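Cap5O (Staphylococcus aureus, PDB 3OJO) oxidises UDP-N-acetyl-mannosamine with NAD as cofactor, as part of capsular polysaccharide biosynthesis. Local coordinates at residues L19-P25 / S56-L62; I89-P94 / L107-L112. All coordinates share one frame; numbering follows the deposited sequence.

Contacts 1 and 2 both lie in the NAD-binding Rossmann domain, with centres about 17 Å apart, and both touch the same NAD. Contact 1 is partly buried: it ties the diphosphate-binding turn leading into helix 23-32 to the loop before helix 62-71, with E58 exposed at its margin. Contact 2 is a buried one, between the loop that follows strand 86-89 and helix 106-115. A bridging water joins the segments in each, but the rest of the chemistry differs. At 19-25/56-62 an aromatic ring and a direct bond from E58 N to Y21 OH accompany apolar packing, whereas at 89-94/107-112 aliphatic groups carry the side-chain contacts. The two meet directly where A90 CB packs against I22 CG2 and G23 CA.

Contact 1. Residues L19-P25 / S56-L62; sequences LGYIGLP and SIEEPGL. With NAD (nicotinamide-adenine-dinucleotide), chain J.
I57 sits with its CB over one face of the Y21 ring: CB is 3.8 Å from the centroid of that ring and 17° off the ring normal, a CH-pi contact. The two side chains slide past each other in opposite directions, I57 CD1 lying at the CD1/CE1 side of the Y21 ring and I57 CG2 at the CD2/CE2 side. With chi1 at 70°, CG1 is set between the backbone N and carbonyl carbon of I57, carrying I57 CD1 to 3.6 Å from Y21 CD1, where I57 CD1 also meets P25 CG of the proline ring at 3.9 Å. The other branch, I57 CG2, reaches the backbone at G20 C (3.7 Å).

E58 holds the far end of the ring. Its N-H points at Y21 OH over 3.1 Å from E58 N, nearly straight at 161°, and E58 O lies in the ring plane at the edge, 3.3 Å from Y21 CE1. The oxygen O2A of NAD occupies the opposite edge, beside CD2, so in-plane neighbours flank the ring.

The turn that carries Y21 is the glycine-rich loop of a Rossmann fold, with G20 and G23 fitting its GxGxxG pattern. G20 CA approaches NAD O5B to 3.2 Å, and I22 N donates to NAD O2N at 3.0 Å; the bond from Y21 N to O2A is weak. L19 N and NAD both engage D41.

On the other flank of I57, L24 CD2 packs beside I57 CG1 and S56 OG. A water bridges S56 OG to the carbonyl oxygen of L19, to which it donates. L62 completes the apolar patch, its side chain crossing that of P25 at about a right angle.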
ATOM      1  N   LEU B  19     -30.330  15.206   5.203  1.00 35.05           N
ATOM      2  CA  LEU B  19     -31.175  14.030   4.978  1.00 34.85           C
ATOM      3  C   LEU B  19     -30.932  13.305   3.658  1.00 36.72           C
ATOM      4  O   LEU B  19     -31.879  13.052   2.899  1.00 35.82           O
ATOM      5  CB  LEU B  19     -32.667  14.380   5.153  1.00 34.98           C
ATOM      6  CG  LEU B  19     -33.069  14.974   6.489  1.00 39.57           C
ATOM      7  CD1 LEU B  19     -34.426  15.558   6.394  1.00 40.23           C
ATOM      8  CD2 LEU B  19     -33.029  13.947   7.588  1.00 40.26           C
ATOM      9  N   GLY B  20     -29.674  12.958   3.411  1.00 32.42           N
ATOM     10  CA  GLY B  20     -29.294  12.190   2.229  1.00 31.95           C
ATOM     11  C   GLY B  20     -29.198  10.714   2.538  1.00 34.71           C
ATOM     12  O   GLY B  20     -29.939  10.208   3.388  1.00 34.29           O
ATOM     13  N   TYR B  21     -28.260  10.031   1.879  1.00 32.39           N
ATOM     14  CA  TYR B  21     -28.011   8.591   2.037  1.00 34.00           C
ATOM     15  C   TYR B  21     -27.589   8.161   3.429  1.00 37.32           C
ATOM     16  O   TYR B  21     -27.881   7.039   3.836  1.00 35.41           O
ATOM     17  CB  TYR B  21     -27.077   8.055   0.930  1.00 36.69           C
ATOM     18  CG  TYR B  21     -27.851   7.811  -0.350  1.00 40.48           C
ATOM     19  CD1 TYR B  21     -28.488   6.592  -0.581  1.00 42.73           C
ATOM     20  CD2 TYR B  21     -28.012   8.822  -1.296  1.00 42.02           C
ATOM     21  CE1 TYR B  21     -29.250   6.376  -1.731  1.00 44.93           C
ATOM     22  CE2 TYR B  21     -28.791   8.626  -2.443  1.00 43.43           C
ATOM     23  CZ  TYR B  21     -29.400   7.398  -2.661  1.00 53.43           C
ATOM     24  OH  TYR B  21     -30.158   7.193  -3.794  1.00 56.35           O
ATOM     25  N   ILE B  22     -26.961   9.076   4.175  1.00 35.76           N
ATOM     26  CA  ILE B  22     -26.534   8.867   5.560  1.00 36.23           C
ATOM     27  C   ILE B  22     -27.639   9.319   6.553  1.00 42.17           C
ATOM     28  O   ILE B  22     -28.110   8.502   7.343  1.00 42.86           O
ATOM     29  CB  ILE B  22     -25.164   9.568   5.818  1.00 38.50           C
ATOM     30  CG1 ILE B  22     -24.003   8.943   5.019  1.00 39.45           C
ATOM     31  CG2 ILE B  22     -24.861   9.669   7.291  1.00 36.56           C
ATOM     32  CD1 ILE B  22     -23.568   7.535   5.449  1.00 54.15           C
ATOM     33  N   GLY B  23     -28.029  10.601   6.482  1.00 37.87           N
ATOM     34  CA  GLY B  23     -28.990  11.244   7.375  1.00 36.21           C
ATOM     35  C   GLY B  23     -30.402  10.699   7.389  1.00 40.55           C
ATOM     36  O   GLY B  23     -30.955  10.506   8.471  1.00 41.65           O
ATOM     37  N   LEU B  24     -31.026  10.497   6.213  1.00 36.54           N
ATOM     38  CA  LEU B  24     -32.397   9.992   6.154  1.00 36.28           C
ATOM     39  C   LEU B  24     -32.544   8.596   6.788  1.00 40.73           C
ATOM     40  O   LEU B  24     -33.332   8.491   7.730  1.00 42.65           O
ATOM     41  CB  LEU B  24     -32.996  10.051   4.731  1.00 36.12           C
ATOM     42  CG  LEU B  24     -34.446   9.573   4.581  1.00 38.77           C
ATOM     43  CD1 LEU B  24     -35.406  10.444   5.409  1.00 38.82           C
ATOM     44  CD2 LEU B  24     -34.847   9.506   3.118  1.00 36.04           C
ATOM     45  N   PRO B  25     -31.783   7.547   6.381  1.00 35.95           N
ATOM     46  CA  PRO B  25     -31.907   6.243   7.060  1.00 36.74           C
ATOM     47  C   PRO B  25     -31.620   6.292   8.563  1.00 42.27           C
ATOM     48  O   PRO B  25     -32.313   5.614   9.324  1.00 43.04           O
ATOM     49  CB  PRO B  25     -30.884   5.374   6.325  1.00 38.31           C
ATOM     50  CG  PRO B  25     -30.774   6.003   4.975  1.00 42.31           C
ATOM     51  CD  PRO B  25     -30.793   7.461   5.289  1.00 37.69           C
ATOM     52  N   SER B  56     -36.722  10.563  -0.099  1.00 47.43           N
ATOM     53  CA  SER B  56     -35.962  11.371  -1.047  1.00 46.52           C
ATOM     54  C   SER B  56     -34.758  10.604  -1.634  1.00 48.66           C
ATOM     55  O   SER B  56     -34.074  11.132  -2.508  1.00 49.72           O
ATOM     56  CB  SER B  56     -35.509  12.657  -0.370  1.00 49.52           C
ATOM     57  OG  SER B  56     -34.764  12.356   0.798  1.00 58.14           O
ATOM     58  N   ILE B  57     -34.496   9.373  -1.159  1.00 42.58           N
ATOM     59  CA  ILE B  57     -33.380   8.533  -1.620  1.00 41.35           C
ATOM     60  C   ILE B  57     -33.889   7.194  -2.198  1.00 46.47           C
ATOM     61  O   ILE B  57     -35.051   6.819  -1.997  1.00 45.53           O
ATOM     62  CB  ILE B  57     -32.239   8.345  -0.545  1.00 43.41           C
ATOM     63  CG1 ILE B  57     -32.675   7.472   0.653  1.00 43.70           C
ATOM     64  CG2 ILE B  57     -31.661   9.673  -0.082  1.00 42.06           C
ATOM     65  CD1 ILE B  57     -31.604   6.603   1.215  1.00 46.93           C
ATOM     66  N   GLU B  58     -33.019   6.505  -2.933  1.00 44.44           N
ATOM     67  CA  GLU B  58     -33.294   5.217  -3.546  1.00 44.58           C
ATOM     68  C   GLU B  58     -32.624   4.137  -2.678  1.00 48.99           C
ATOM     69  O   GLU B  58     -31.395   4.012  -2.653  1.00 49.53           O
ATOM     70  CB  GLU B  58     -32.852   5.233  -5.040  1.00 46.45           C
ATOM     71  CG  GLU B  58     -32.221   3.978  -5.640  1.00 60.98           C
ATOM     72  CD  GLU B  58     -33.129   3.061  -6.442  1.00 84.09           C
ATOM     73  OE1 GLU B  58     -33.725   3.530  -7.441  1.00 85.26           O
ATOM     74  OE2 GLU B  58     -33.202   1.857  -6.102  1.00 67.94           O
ATOM     75  N   GLU B  59     -33.443   3.442  -1.872  1.00 44.26           N
ATOM     76  CA  GLU B  59     -33.015   2.329  -1.047  1.00 42.87           C
ATOM     77  C   GLU B  59     -34.194   1.348  -0.891  1.00 48.49           C
ATOM     78  O   GLU B  59     -35.197   1.713  -0.269  1.00 49.31           O
ATOM     79  CB  GLU B  59     -32.472   2.799   0.323  1.00 43.42           C
ATOM     80  CG  GLU B  59     -32.144   1.668   1.300  1.00 41.27           C
ATOM     81  CD  GLU B  59     -30.957   0.755   1.033  1.00 55.72           C
ATOM     82  OE1 GLU B  59     -30.142   1.044   0.120  1.00 31.17           O
ATOM     83  OE2 GLU B  59     -30.817  -0.233   1.792  1.00 54.54           O
ATOM     84  N   PRO B  60     -34.069   0.094  -1.407  1.00 44.64           N
ATOM     85  CA  PRO B  60     -35.151  -0.901  -1.247  1.00 43.81           C
ATOM     86  C   PRO B  60     -35.578  -1.109   0.197  1.00 48.05           C
ATOM     87  O   PRO B  60     -34.736  -1.223   1.089  1.00 49.26           O
ATOM     88  CB  PRO B  60     -34.514  -2.205  -1.710  1.00 45.46           C
ATOM     89  CG  PRO B  60     -33.069  -1.933  -1.956  1.00 50.16           C
ATOM     90  CD  PRO B  60     -32.948  -0.465  -2.187  1.00 46.40           C
ATOM     91  N   GLY B  61     -36.871  -1.215   0.394  1.00 42.48           N
ATOM     92  CA  GLY B  61     -37.458  -1.456   1.704  1.00 41.56           C
ATOM     93  C   GLY B  61     -37.564  -0.275   2.639  1.00 46.92           C
ATOM     94  O   GLY B  61     -38.284  -0.360   3.633  1.00 47.26           O
ATOM     95  N   LEU B  62     -36.872   0.841   2.330  1.00 44.40           N
ATOM     96  CA  LEU B  62     -36.861   2.024   3.195  1.00 43.78           C
ATOM     97  C   LEU B  62     -38.186   2.761   3.218  1.00 46.98           C
ATOM     98  O   LEU B  62     -38.620   3.186   4.295  1.00 47.84           O
ATOM     99  CB  LEU B  62     -35.671   2.962   2.889  1.00 43.61           C
ATOM    100  CG  LEU B  62     -35.330   4.017   3.958  1.00 48.35           C
ATOM    101  CD1 LEU B  62     -34.649   3.393   5.175  1.00 48.69           C
ATOM    102  CD2 LEU B  62     -34.459   5.148   3.378  1.00 49.08           C
TER
HETATM  103  PA  NAD J 500     -26.025  13.402   0.319  1.00 39.00           P
HETATM  104  O1A NAD J 500     -25.677  14.409  -0.706  1.00 39.55           O
HETATM  105  O2A NAD J 500     -26.788  12.275  -0.256  1.00 40.31           O
HETATM  106  O5B NAD J 500     -26.892  14.119   1.467  1.00 39.42           O
HETATM  107  C5B NAD J 500     -26.544  15.375   1.986  1.00 35.96           C
HETATM  108  C4B NAD J 500     -27.828  16.100   2.315  1.00 34.92           C
HETATM  109  O4B NAD J 500     -27.558  17.126   3.246  1.00 33.45           O
HETATM  110  C3B NAD J 500     -28.491  16.736   1.086  1.00 38.63           C
HETATM  111  O3B NAD J 500     -29.882  16.435   1.096  1.00 37.86           O
HETATM  112  C2B NAD J 500     -28.320  18.227   1.350  1.00 38.32           C
HETATM  113  O2B NAD J 500     -29.353  19.022   0.803  1.00 37.14           O
HETATM  114  C1B NAD J 500     -28.282  18.289   2.866  1.00 36.66           C
HETATM  115  N9A NAD J 500     -27.588  19.499   3.332  1.00 38.19           N
HETATM  116  C8A NAD J 500     -26.460  20.057   2.771  1.00 40.20           C
HETATM  117  N7A NAD J 500     -26.057  21.090   3.545  1.00 38.90           N
HETATM  118  C5A NAD J 500     -26.922  21.196   4.583  1.00 39.76           C
HETATM  119  C6A NAD J 500     -26.987  22.090   5.653  1.00 41.52           C
HETATM  120  N6A NAD J 500     -26.054  23.044   5.747  1.00 42.49           N
HETATM  121  N1A NAD J 500     -28.007  21.958   6.592  1.00 37.22           N
HETATM  122  C2A NAD J 500     -28.943  20.943   6.476  1.00 33.76           C
HETATM  123  N3A NAD J 500     -28.876  20.063   5.413  1.00 35.75           N
HETATM  124  C4A NAD J 500     -27.882  20.188   4.481  1.00 37.47           C
HETATM  125  O3  NAD J 500     -24.662  12.925   1.053  1.00 45.53           O
HETATM  126  PN  NAD J 500     -24.517  11.540   1.851  1.00 46.36           P
HETATM  127  O1N NAD J 500     -24.228  10.477   0.856  1.00 51.18           O
HETATM  128  O2N NAD J 500     -25.647  11.392   2.802  1.00 45.63           O
HETATM  129  O5D NAD J 500     -23.172  11.749   2.665  1.00 51.08           O
HETATM  130  C5D NAD J 500     -22.903  12.945   3.351  1.00 58.41           C
HETATM  131  C4D NAD J 500     -21.448  12.900   3.804  1.00 65.77           C
HETATM  132  O4D NAD J 500     -21.236  11.795   4.669  1.00 69.99           O
HETATM  133  C3D NAD J 500     -20.449  12.647   2.674  1.00 66.66           C
HETATM  134  O3D NAD J 500     -20.178  13.739   1.816  1.00 69.41           O
HETATM  135  C2D NAD J 500     -19.249  12.228   3.486  1.00 65.08           C
HETATM  136  O2D NAD J 500     -18.793  13.336   4.217  1.00 61.08           O
HETATM  137  C1D NAD J 500     -19.906  11.318   4.511  1.00 70.12           C
HETATM  138  N1N NAD J 500     -19.827   9.937   3.984  1.00 73.05           N
HETATM  139  C2N NAD J 500     -20.857   9.359   3.276  1.00 74.66           C
HETATM  140  C3N NAD J 500     -20.711   8.058   2.770  1.00 78.16           C
HETATM  141  C7N NAD J 500     -21.922   7.252   2.392  1.00 79.86           C
HETATM  142  O7N NAD J 500     -21.986   5.911   2.840  1.00 79.40           O
HETATM  143  N7N NAD J 500     -22.881   7.797   1.632  1.00 79.98           N
HETATM  144  C4N NAD J 500     -19.504   7.369   2.959  1.00 78.98           C
HETATM  145  C5N NAD J 500     -18.450   7.972   3.643  1.00 78.38           C
HETATM  146  C6N NAD J 500     -18.630   9.268   4.134  1.00 76.03           C
HETATM  147  O   HOH W   1     -32.148  13.062   0.098  1.00 45.87           O

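Contact 2. Residues I89-P94 / L107-L112; sequences IAVPTP and LVMRAL. With NAD (nicotinamide-adenine-dinucleotide), chain J.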
ATOM      1  N   ILE B  89     -24.761  15.803  12.624  1.00 35.20           N
ATOM      2  CA  ILE B  89     -24.453  16.449  11.348  1.00 33.54           C
ATOM      3  C   ILE B  89     -24.064  15.335  10.365  1.00 37.93           C
ATOM      4  O   ILE B  89     -23.080  14.615  10.591  1.00 38.61           O
ATOM      5  CB  ILE B  89     -23.382  17.554  11.498  1.00 35.24           C
ATOM      6  CG1 ILE B  89     -23.919  18.700  12.389  1.00 35.84           C
ATOM      7  CG2 ILE B  89     -22.904  18.074  10.129  1.00 33.73           C
ATOM      8  CD1 ILE B  89     -22.886  19.393  13.226  1.00 36.34           C
ATOM      9  N   ALA B  90     -24.865  15.192   9.300  1.00 33.10           N
ATOM     10  CA  ALA B  90     -24.708  14.199   8.232  1.00 33.63           C
ATOM     11  C   ALA B  90     -24.840  14.885   6.858  1.00 39.85           C
ATOM     12  O   ALA B  90     -25.446  14.332   5.938  1.00 39.24           O
ATOM     13  CB  ALA B  90     -25.759  13.114   8.379  1.00 34.40           C
ATOM     14  N   VAL B  91     -24.265  16.097   6.733  1.00 36.44           N
ATOM     15  CA  VAL B  91     -24.255  16.900   5.507  1.00 36.21           C
ATOM     16  C   VAL B  91     -23.085  16.418   4.597  1.00 41.68           C
ATOM     17  O   VAL B  91     -22.229  15.669   5.087  1.00 42.09           O
ATOM     18  CB  VAL B  91     -24.204  18.431   5.803  1.00 38.77           C
ATOM     19  CG1 VAL B  91     -25.367  18.872   6.687  1.00 38.15           C
ATOM     20  CG2 VAL B  91     -22.871  18.828   6.424  1.00 38.50           C
ATOM     21  N   PRO B  92     -22.992  16.806   3.302  1.00 37.54           N
ATOM     22  CA  PRO B  92     -21.859  16.322   2.499  1.00 38.41           C
ATOM     23  C   PRO B  92     -20.548  17.070   2.744  1.00 43.51           C
ATOM     24  O   PRO B  92     -20.527  18.197   3.247  1.00 43.00           O
ATOM     25  CB  PRO B  92     -22.341  16.481   1.047  1.00 40.83           C
ATOM     26  CG  PRO B  92     -23.675  17.180   1.127  1.00 44.16           C
ATOM     27  CD  PRO B  92     -23.874  17.680   2.508  1.00 39.17           C
ATOM     28  N   THR B  93     -19.444  16.412   2.414  1.00 41.49           N
ATOM     29  CA  THR B  93     -18.103  16.996   2.512  1.00 42.33           C
ATOM     30  C   THR B  93     -17.534  16.933   1.112  1.00 47.44           C
ATOM     31  O   THR B  93     -16.897  15.945   0.754  1.00 46.63           O
ATOM     32  CB  THR B  93     -17.244  16.353   3.594  1.00 45.75           C
ATOM     33  OG1 THR B  93     -17.114  14.988   3.282  1.00 50.46           O
ATOM     34  CG2 THR B  93     -17.840  16.514   4.959  1.00 45.26           C
ATOM     35  N   PRO B  94     -17.868  17.939   0.265  1.00 46.53           N
ATOM     36  CA  PRO B  94     -17.407  17.907  -1.132  1.00 46.99           C
ATOM     37  C   PRO B  94     -15.887  17.927  -1.282  1.00 52.67           C
ATOM     38  O   PRO B  94     -15.153  18.183  -0.316  1.00 51.78           O
ATOM     39  CB  PRO B  94     -18.070  19.149  -1.750  1.00 48.84           C
ATOM     40  CG  PRO B  94     -19.129  19.564  -0.780  1.00 52.34           C
ATOM     41  CD  PRO B  94     -18.617  19.184   0.548  1.00 47.73           C
ATOM     42  N   LEU B 107     -19.766  22.747   4.564  1.00 40.96           N
ATOM     43  CA  LEU B 107     -21.179  22.423   4.810  1.00 40.66           C
ATOM     44  C   LEU B 107     -21.399  21.968   6.245  1.00 42.74           C
ATOM     45  O   LEU B 107     -22.460  22.222   6.815  1.00 42.19           O
ATOM     46  CB  LEU B 107     -21.777  21.440   3.791  1.00 41.20           C
ATOM     47  CG  LEU B 107     -21.467  21.672   2.292  1.00 47.36           C
ATOM     48  CD1 LEU B 107     -22.263  20.737   1.438  1.00 47.81           C
ATOM     49  CD2 LEU B 107     -21.815  23.056   1.852  1.00 52.51           C
ATOM     50  N   VAL B 108     -20.368  21.342   6.838  1.00 36.92           N
ATOM     51  CA  VAL B 108     -20.341  20.901   8.237  1.00 35.50           C
ATOM     52  C   VAL B 108     -20.314  22.133   9.175  1.00 38.52           C
ATOM     53  O   VAL B 108     -20.951  22.130  10.216  1.00 37.11           O
ATOM     54  CB  VAL B 108     -19.132  19.968   8.497  1.00 37.85           C
ATOM     55  CG1 VAL B 108     -19.133  19.461   9.932  1.00 38.03           C
ATOM     56  CG2 VAL B 108     -19.116  18.811   7.520  1.00 37.03           C
ATOM     57  N   MET B 109     -19.559  23.158   8.808  1.00 38.25           N
ATOM     58  CA  MET B 109     -19.449  24.378   9.586  1.00 40.25           C
ATOM     59  C   MET B 109     -20.716  25.234   9.439  1.00 47.08           C
ATOM     60  O   MET B 109     -21.219  25.753  10.436  1.00 47.68           O
ATOM     61  CB  MET B 109     -18.145  25.118   9.276  1.00 43.44           C
ATOM     62  CG  MET B 109     -16.887  24.339   9.687  1.00 49.02           C
ATOM     63  SD  MET B 109     -16.895  23.745  11.398  1.00 55.25           S
ATOM     64  CE  MET B 109     -16.305  22.219  11.184  1.00 52.42           C
ATOM     65  N   ARG B 110     -21.297  25.279   8.223  1.00 44.27           N
ATOM     66  CA  ARG B 110     -22.576  25.952   7.970  1.00 43.53           C
ATOM     67  C   ARG B 110     -23.661  25.263   8.794  1.00 46.32           C
ATOM     68  O   ARG B 110     -24.434  25.948   9.454  1.00 47.72           O
ATOM     69  CB  ARG B 110     -22.932  25.874   6.480  1.00 41.01           C
ATOM     70  CG  ARG B 110     -22.950  27.205   5.777  1.00 36.43           C
ATOM     71  CD  ARG B 110     -23.037  27.044   4.269  1.00 40.88           C
ATOM     72  NE  ARG B 110     -21.713  27.031   3.640  1.00 50.74           N
ATOM     73  CZ  ARG B 110     -21.484  26.689   2.375  1.00 70.84           C
ATOM     74  NH1 ARG B 110     -22.484  26.307   1.592  1.00 62.37           N
ATOM     75  NH2 ARG B 110     -20.250  26.712   1.889  1.00 57.03           N
ATOM     76  N   ALA B 111     -23.678  23.898   8.785  1.00 41.01           N
ATOM     77  CA  ALA B 111     -24.594  23.069   9.557  1.00 40.85           C
ATOM     78  C   ALA B 111     -24.375  23.251  11.057  1.00 46.14           C
ATOM     79  O   ALA B 111     -25.342  23.186  11.818  1.00 45.06           O
ATOM     80  CB  ALA B 111     -24.433  21.607   9.184  1.00 41.59           C
ATOM     81  N   LEU B 112     -23.103  23.467  11.488  1.00 44.37           N
ATOM     82  CA  LEU B 112     -22.798  23.722  12.893  1.00 43.98           C
ATOM     83  C   LEU B 112     -23.418  25.060  13.323  1.00 50.52           C
ATOM     84  O   LEU B 112     -24.050  25.110  14.379  1.00 50.72           O
ATOM     85  CB  LEU B 112     -21.291  23.650  13.206  1.00 43.28           C
ATOM     86  CG  LEU B 112     -20.880  23.757  14.712  1.00 47.56           C
ATOM     87  CD1 LEU B 112     -21.492  22.640  15.572  1.00 46.56           C
ATOM     88  CD2 LEU B 112     -19.366  23.806  14.877  1.00 50.09           C
TER
HETATM   89  PA  NAD J 500     -26.025  13.402   0.319  1.00 39.00           P
HETATM   90  O1A NAD J 500     -25.677  14.409  -0.706  1.00 39.55           O
HETATM   91  O2A NAD J 500     -26.788  12.275  -0.256  1.00 40.31           O
HETATM   92  O5B NAD J 500     -26.892  14.119   1.467  1.00 39.42           O
HETATM   93  C5B NAD J 500     -26.544  15.375   1.986  1.00 35.96           C
HETATM   94  C4B NAD J 500     -27.828  16.100   2.315  1.00 34.92           C
HETATM   95  O4B NAD J 500     -27.558  17.126   3.246  1.00 33.45           O
HETATM   96  C3B NAD J 500     -28.491  16.736   1.086  1.00 38.63           C
HETATM   97  O3B NAD J 500     -29.882  16.435   1.096  1.00 37.86           O
HETATM   98  C2B NAD J 500     -28.320  18.227   1.350  1.00 38.32           C
HETATM   99  O2B NAD J 500     -29.353  19.022   0.803  1.00 37.14           O
HETATM  100  C1B NAD J 500     -28.282  18.289   2.866  1.00 36.66           C
HETATM  101  N9A NAD J 500     -27.588  19.499   3.332  1.00 38.19           N
HETATM  102  C8A NAD J 500     -26.460  20.057   2.771  1.00 40.20           C
HETATM  103  N7A NAD J 500     -26.057  21.090   3.545  1.00 38.90           N
HETATM  104  C5A NAD J 500     -26.922  21.196   4.583  1.00 39.76           C
HETATM  105  C6A NAD J 500     -26.987  22.090   5.653  1.00 41.52           C
HETATM  106  N6A NAD J 500     -26.054  23.044   5.747  1.00 42.49           N
HETATM  107  N1A NAD J 500     -28.007  21.958   6.592  1.00 37.22           N
HETATM  108  C2A NAD J 500     -28.943  20.943   6.476  1.00 33.76           C
HETATM  109  N3A NAD J 500     -28.876  20.063   5.413  1.00 35.75           N
HETATM  110  C4A NAD J 500     -27.882  20.188   4.481  1.00 37.47           C
HETATM  111  O3  NAD J 500     -24.662  12.925   1.053  1.00 45.53           O
HETATM  112  PN  NAD J 500     -24.517  11.540   1.851  1.00 46.36           P
HETATM  113  O1N NAD J 500     -24.228  10.477   0.856  1.00 51.18           O
HETATM  114  O2N NAD J 500     -25.647  11.392   2.802  1.00 45.63           O
HETATM  115  O5D NAD J 500     -23.172  11.749   2.665  1.00 51.08           O
HETATM  116  C5D NAD J 500     -22.903  12.945   3.351  1.00 58.41           C
HETATM  117  C4D NAD J 500     -21.448  12.900   3.804  1.00 65.77           C
HETATM  118  O4D NAD J 500     -21.236  11.795   4.669  1.00 69.99           O
HETATM  119  C3D NAD J 500     -20.449  12.647   2.674  1.00 66.66           C
HETATM  120  O3D NAD J 500     -20.178  13.739   1.816  1.00 69.41           O
HETATM  121  C2D NAD J 500     -19.249  12.228   3.486  1.00 65.08           C
HETATM  122  O2D NAD J 500     -18.793  13.336   4.217  1.00 61.08           O
HETATM  123  C1D NAD J 500     -19.906  11.318   4.511  1.00 70.12           C
HETATM  124  N1N NAD J 500     -19.827   9.937   3.984  1.00 73.05           N
HETATM  125  C2N NAD J 500     -20.857   9.359   3.276  1.00 74.66           C
HETATM  126  C3N NAD J 500     -20.711   8.058   2.770  1.00 78.16           C
HETATM  127  C7N NAD J 500     -21.922   7.252   2.392  1.00 79.86           C
HETATM  128  O7N NAD J 500     -21.986   5.911   2.840  1.00 79.40           O
HETATM  129  N7N NAD J 500     -22.881   7.797   1.632  1.00 79.98           N
HETATM  130  C4N NAD J 500     -19.504   7.369   2.959  1.00 78.98           C
HETATM  131  C5N NAD J 500     -18.450   7.972   3.643  1.00 78.38           C
HETATM  132  C6N NAD J 500     -18.630   9.268   4.134  1.00 76.03           C
HETATM  133  O   HOH W   2     -18.731  20.013   4.350  1.00 50.43           O
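V91 packs between helix residues L107, V108 and A111 on one side and the adenine of NAD on another. From the base outward, V91 CB stands 3.9 Å from NAD N7A. At chi1 -57° the two methyls part: CG1, beside the backbone N, lies over the adenine ring, 3.5 Å from NAD C5A, and also touches A111 CB at 3.8 Å. CG2 turns to the helix backbone, 3.4 Å from L107 O, and meets V108 CG2 at 3.9 Å.

Further along the loop, P92 CD packs against L107 CD1 at 3.6 Å, and P94 CG touches the same methyl. A water donates to P92 O and accepts a long bond from V108 N. T93 N donates to the ribose oxygen O3D of NAD over 2.8 Å, at 161°, and T93 OG1 is hydrogen-bonded to O2D; thus T93 holds both hydroxyls of the nicotinamide ribose, while V91 and P92 divide their apolar surface between NAD and the helix.

I89 ends strand 86-89, and helix 106-115 then leads to the adjacent parallel strand 124-127, a beta-alpha-beta crossover. V91 and A111 rest on V17 of strand 13-17, I89 and V108 on V127 of strand 124-127, and L112 on helix 135-145.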